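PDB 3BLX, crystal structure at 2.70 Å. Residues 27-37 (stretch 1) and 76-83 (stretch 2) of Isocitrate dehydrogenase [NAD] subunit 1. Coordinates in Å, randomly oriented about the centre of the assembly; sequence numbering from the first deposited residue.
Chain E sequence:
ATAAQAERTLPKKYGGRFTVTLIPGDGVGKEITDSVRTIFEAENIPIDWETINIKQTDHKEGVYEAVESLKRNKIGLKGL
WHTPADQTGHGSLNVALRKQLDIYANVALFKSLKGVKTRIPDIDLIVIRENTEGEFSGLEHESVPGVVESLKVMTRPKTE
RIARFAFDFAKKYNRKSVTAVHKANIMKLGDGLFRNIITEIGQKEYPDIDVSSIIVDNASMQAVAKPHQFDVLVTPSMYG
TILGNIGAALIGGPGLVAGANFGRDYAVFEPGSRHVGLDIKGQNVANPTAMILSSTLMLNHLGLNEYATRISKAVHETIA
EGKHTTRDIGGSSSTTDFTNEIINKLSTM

Stretch 1 27-37: GVGKEITDSVR
Stretch 2 (76-83) GLKGLWHT

A helix and a strand from one chain pack here through a small, mostly apolar contact without a single hydrogen bond or salt bridge between them, their backbones meeting closely at a pair of glycines. Residues 27-37 are helical throughout, and the helix runs on beyond R37; phi runs from -72° (I32) to -47° (R37) and psi from -52° (E31) to -31° (I32). The i to i+4 ladder supports this assignment, running from E31 N to G27 O at 3.1 Å through T33 N to G29 O at 2.8 Å to R37 N to T33 O at 3.0 Å, with a weak rung from V36 N to I32 O at 3.4 Å.

The second stretch enters as a strand already under way, with G76 at -143/153, L77 at -122/127 and K78 at -129/132. G79 departs from this pattern at -86/-153, L80 is again extended at -121/150, and the chain is in a loop by W81 (-108/133) and H82 (-96/32). The axes of helix and strand approach to 6.5 Å, and their N-to-C directions differ by 138°, so the segments run obliquely antiparallel. Together they bury 287 Å², both sides summed.

The register is fixed by G29 and G79, whose CA atoms lie 4.6 Å apart. G29 CA is also 3.9 Å from L80 N, a backbone-to-backbone approach that leaves no room for a side chain: an ideal CB on G29 would point toward the strand and sit 2.7 Å from L80 O, a clash. One on G79 would also face the helix, 3.4 Å from G29 O and 3.6 Å from T33 OG1. As deposited, T33 OG1 lies 4.4 Å from G79 CA, on a side chain whose CA-to-CB bond points sideways and whose chi1 of -98° falls between wells.

Toward the end of the helix the contact moves back along the strand: T33 meets G79 and V36 meets L77. V36 (chi1 t, 164°) and L77 both point toward the opposing stretch, and V36 CG1 meets L77 CD1 at 4.0 Å; L77 has chi1 -144° and chi2 -143°, both off-well. Alongside the glycines, I32, pointing toward the strand with chi1 p (68°) and chi2 t (-172°), brings CD1 to 3.5 Å from L80 CD2. L80 leaves its backbone sideways, with chi1 m (-68°) and chi2 -29°. Both pairs are van der Waals contacts between apolar groups.

At the start of the helix, the CA-to-CB bond of H82 (chi1 m, -59°; chi2 72°) points toward the helix, and that of V28 (chi1 t, 172°) points toward the second stretch. H82 CE1 lies 3.7 Å from V28 CB, an oblique approach to the ring, while G29 N lies near the ring plane at its edge, 4.4 Å from H82 CE1.

Within the helix, K30, D34 and R37 form two salt bridges. K30 points away from the strand, and its NZ pairs with D34 OD2 at 3.0 Å; R37 NE reaches D34 OD1 at 3.4 Å, where the hydrogen bond is weak.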

# COMPACT_ATOMS: atom_id res chain seq x y z
N GLY E 27 -17.51 -36.58 7.72
CA GLY E 27 -17.27 -37.78 8.48
C GLY E 27 -16.05 -38.58 8.10
O GLY E 27 -15.26 -38.92 8.98
N VAL E 28 -15.89 -38.88 6.81
CA VAL E 28 -14.71 -39.58 6.31
C VAL E 28 -13.46 -38.74 6.47
O VAL E 28 -12.39 -39.25 6.83
CB VAL E 28 -14.88 -40.00 4.84
CG1 VAL E 28 -13.57 -40.56 4.27
CG2 VAL E 28 -16.02 -41.00 4.71
N GLY E 29 -13.59 -37.44 6.20
CA GLY E 29 -12.49 -36.51 6.39
C GLY E 29 -11.99 -36.53 7.83
O GLY E 29 -10.80 -36.52 8.08
N LYS E 30 -12.92 -36.58 8.77
CA LYS E 30 -12.56 -36.72 10.17
C LYS E 30 -11.86 -38.05 10.50
O LYS E 30 -10.94 -38.08 11.30
CB LYS E 30 -13.77 -36.47 11.07
CG LYS E 30 -13.44 -36.42 12.52
CD LYS E 30 -14.48 -35.66 13.32
CE LYS E 30 -14.55 -36.20 14.75
NZ LYS E 30 -13.21 -36.50 15.33
N GLU E 31 -12.28 -39.15 9.88
CA GLU E 31 -11.62 -40.44 10.08
C GLU E 31 -10.17 -40.35 9.62
O GLU E 31 -9.27 -40.69 10.37
CB GLU E 31 -12.32 -41.59 9.33
CG GLU E 31 -13.73 -41.96 9.79
CD GLU E 31 -14.42 -42.96 8.85
OE1 GLU E 31 -15.68 -42.98 8.81
OE2 GLU E 31 -13.72 -43.73 8.15
N ILE E 32 -9.94 -39.89 8.39
CA ILE E 32 -8.56 -39.86 7.89
C ILE E 32 -7.72 -38.78 8.57
O ILE E 32 -6.52 -38.91 8.74
CB ILE E 32 -8.50 -39.72 6.36
CG1 ILE E 32 -8.99 -38.34 5.94
CG2 ILE E 32 -9.30 -40.81 5.69
CD1 ILE E 32 -9.15 -38.20 4.46
N THR E 33 -8.36 -37.69 8.95
CA THR E 33 -7.70 -36.65 9.70
C THR E 33 -7.23 -37.18 11.07
O THR E 33 -6.13 -36.86 11.54
CB THR E 33 -8.64 -35.49 9.93
OG1 THR E 33 -8.36 -34.49 8.95
CG2 THR E 33 -8.46 -34.91 11.33
N ASP E 34 -8.08 -37.99 11.70
CA ASP E 34 -7.75 -38.56 13.00
C ASP E 34 -6.61 -39.58 12.93
O ASP E 34 -5.78 -39.67 13.83
CB ASP E 34 -8.98 -39.16 13.67
CG ASP E 34 -9.96 -38.09 14.16
OD1 ASP E 34 -9.59 -36.89 14.19
OD2 ASP E 34 -11.11 -38.44 14.52
N SER E 35 -6.55 -40.32 11.83
CA SER E 35 -5.39 -41.13 11.53
C SER E 35 -4.08 -40.33 11.64
O SER E 35 -3.15 -40.74 12.32
CB SER E 35 -5.56 -41.77 10.15
OG SER E 35 -4.36 -42.35 9.71
N VAL E 36 -4.03 -39.16 10.99
CA VAL E 36 -2.85 -38.31 11.05
C VAL E 36 -2.61 -37.80 12.47
O VAL E 36 -1.52 -37.91 12.98
CB VAL E 36 -2.96 -37.12 10.07
CG1 VAL E 36 -1.94 -36.06 10.43
CG2 VAL E 36 -2.73 -37.58 8.65
N ARG E 37 -3.63 -37.23 13.10
CA ARG E 37 -3.51 -36.78 14.49
C ARG E 37 -2.88 -37.85 15.37
O ARG E 37 -2.00 -37.55 16.18
CB ARG E 37 -4.88 -36.42 15.05
CG ARG E 37 -5.14 -34.97 15.14
CD ARG E 37 -6.25 -34.71 16.12
NE ARG E 37 -7.52 -34.54 15.43
CZ ARG E 37 -8.21 -33.40 15.43
NH1 ARG E 37 -7.74 -32.35 16.10
NH2 ARG E 37 -9.38 -33.32 14.78
N GLY E 76 -1.72 -25.19 6.66
CA GLY E 76 -2.93 -25.92 6.99
C GLY E 76 -2.98 -27.34 6.48
O GLY E 76 -2.36 -27.69 5.48
N LEU E 77 -3.73 -28.17 7.19
CA LEU E 77 -3.98 -29.55 6.77
C LEU E 77 -5.48 -29.66 6.66
O LEU E 77 -6.21 -29.34 7.60
CB LEU E 77 -3.43 -30.56 7.79
CG LEU E 77 -2.85 -31.87 7.24
CD1 LEU E 77 -3.17 -33.00 8.16
CD2 LEU E 77 -3.39 -32.18 5.91
N LYS E 78 -5.94 -30.13 5.52
CA LYS E 78 -7.34 -30.09 5.23
C LYS E 78 -7.85 -31.46 4.78
O LYS E 78 -7.23 -32.10 3.94
CB LYS E 78 -7.59 -29.02 4.17
CG LYS E 78 -8.86 -29.12 3.39
CD LYS E 78 -9.16 -27.80 2.72
CE LYS E 78 -9.84 -27.98 1.35
NZ LYS E 78 -10.91 -29.02 1.36
N GLY E 79 -8.96 -31.91 5.36
CA GLY E 79 -9.63 -33.15 4.95
C GLY E 79 -10.59 -32.96 3.78
O GLY E 79 -10.43 -32.05 2.96
N LEU E 80 -11.60 -33.82 3.68
CA LEU E 80 -12.52 -33.74 2.56
C LEU E 80 -13.96 -33.52 2.97
O LEU E 80 -14.36 -33.93 4.05
CB LEU E 80 -12.50 -35.03 1.75
CG LEU E 80 -11.26 -35.39 0.95
CD1 LEU E 80 -10.53 -34.11 0.54
CD2 LEU E 80 -10.39 -36.31 1.79
N TRP E 81 -14.71 -32.85 2.11
CA TRP E 81 -16.15 -33.03 2.01
C TRP E 81 -16.44 -33.79 0.73
O TRP E 81 -15.92 -33.46 -0.34
CB TRP E 81 -16.88 -31.72 1.97
CG TRP E 81 -16.97 -31.10 3.28
CD1 TRP E 81 -17.99 -31.20 4.18
CD2 TRP E 81 -15.97 -30.29 3.89
NE1 TRP E 81 -17.69 -30.49 5.31
CE2 TRP E 81 -16.46 -29.92 5.16
CE3 TRP E 81 -14.71 -29.83 3.48
CZ2 TRP E 81 -15.74 -29.11 6.02
CZ3 TRP E 81 -14.00 -29.03 4.33
CH2 TRP E 81 -14.51 -28.68 5.60
N HIS E 82 -17.27 -34.82 0.84
CA HIS E 82 -17.60 -35.59 -0.35
C HIS E 82 -18.91 -35.13 -1.00
O HIS E 82 -19.65 -35.92 -1.58
CB HIS E 82 -17.55 -37.08 -0.04
CG HIS E 82 -16.21 -37.53 0.46
ND1 HIS E 82 -15.74 -37.21 1.71
CD2 HIS E 82 -15.24 -38.27 -0.14
CE1 HIS E 82 -14.54 -37.74 1.88
NE2 HIS E 82 -14.21 -38.38 0.77
N THR E 83 -19.17 -33.83 -0.88
CA THR E 83 -20.12 -33.13 -1.74
C THR E 83 -19.45 -32.90 -3.10
O THR E 83 -18.23 -32.89 -3.19
CB THR E 83 -20.58 -31.76 -1.13
OG1 THR E 83 -19.49 -30.82 -1.11
CG2 THR E 83 -21.10 -31.95 0.30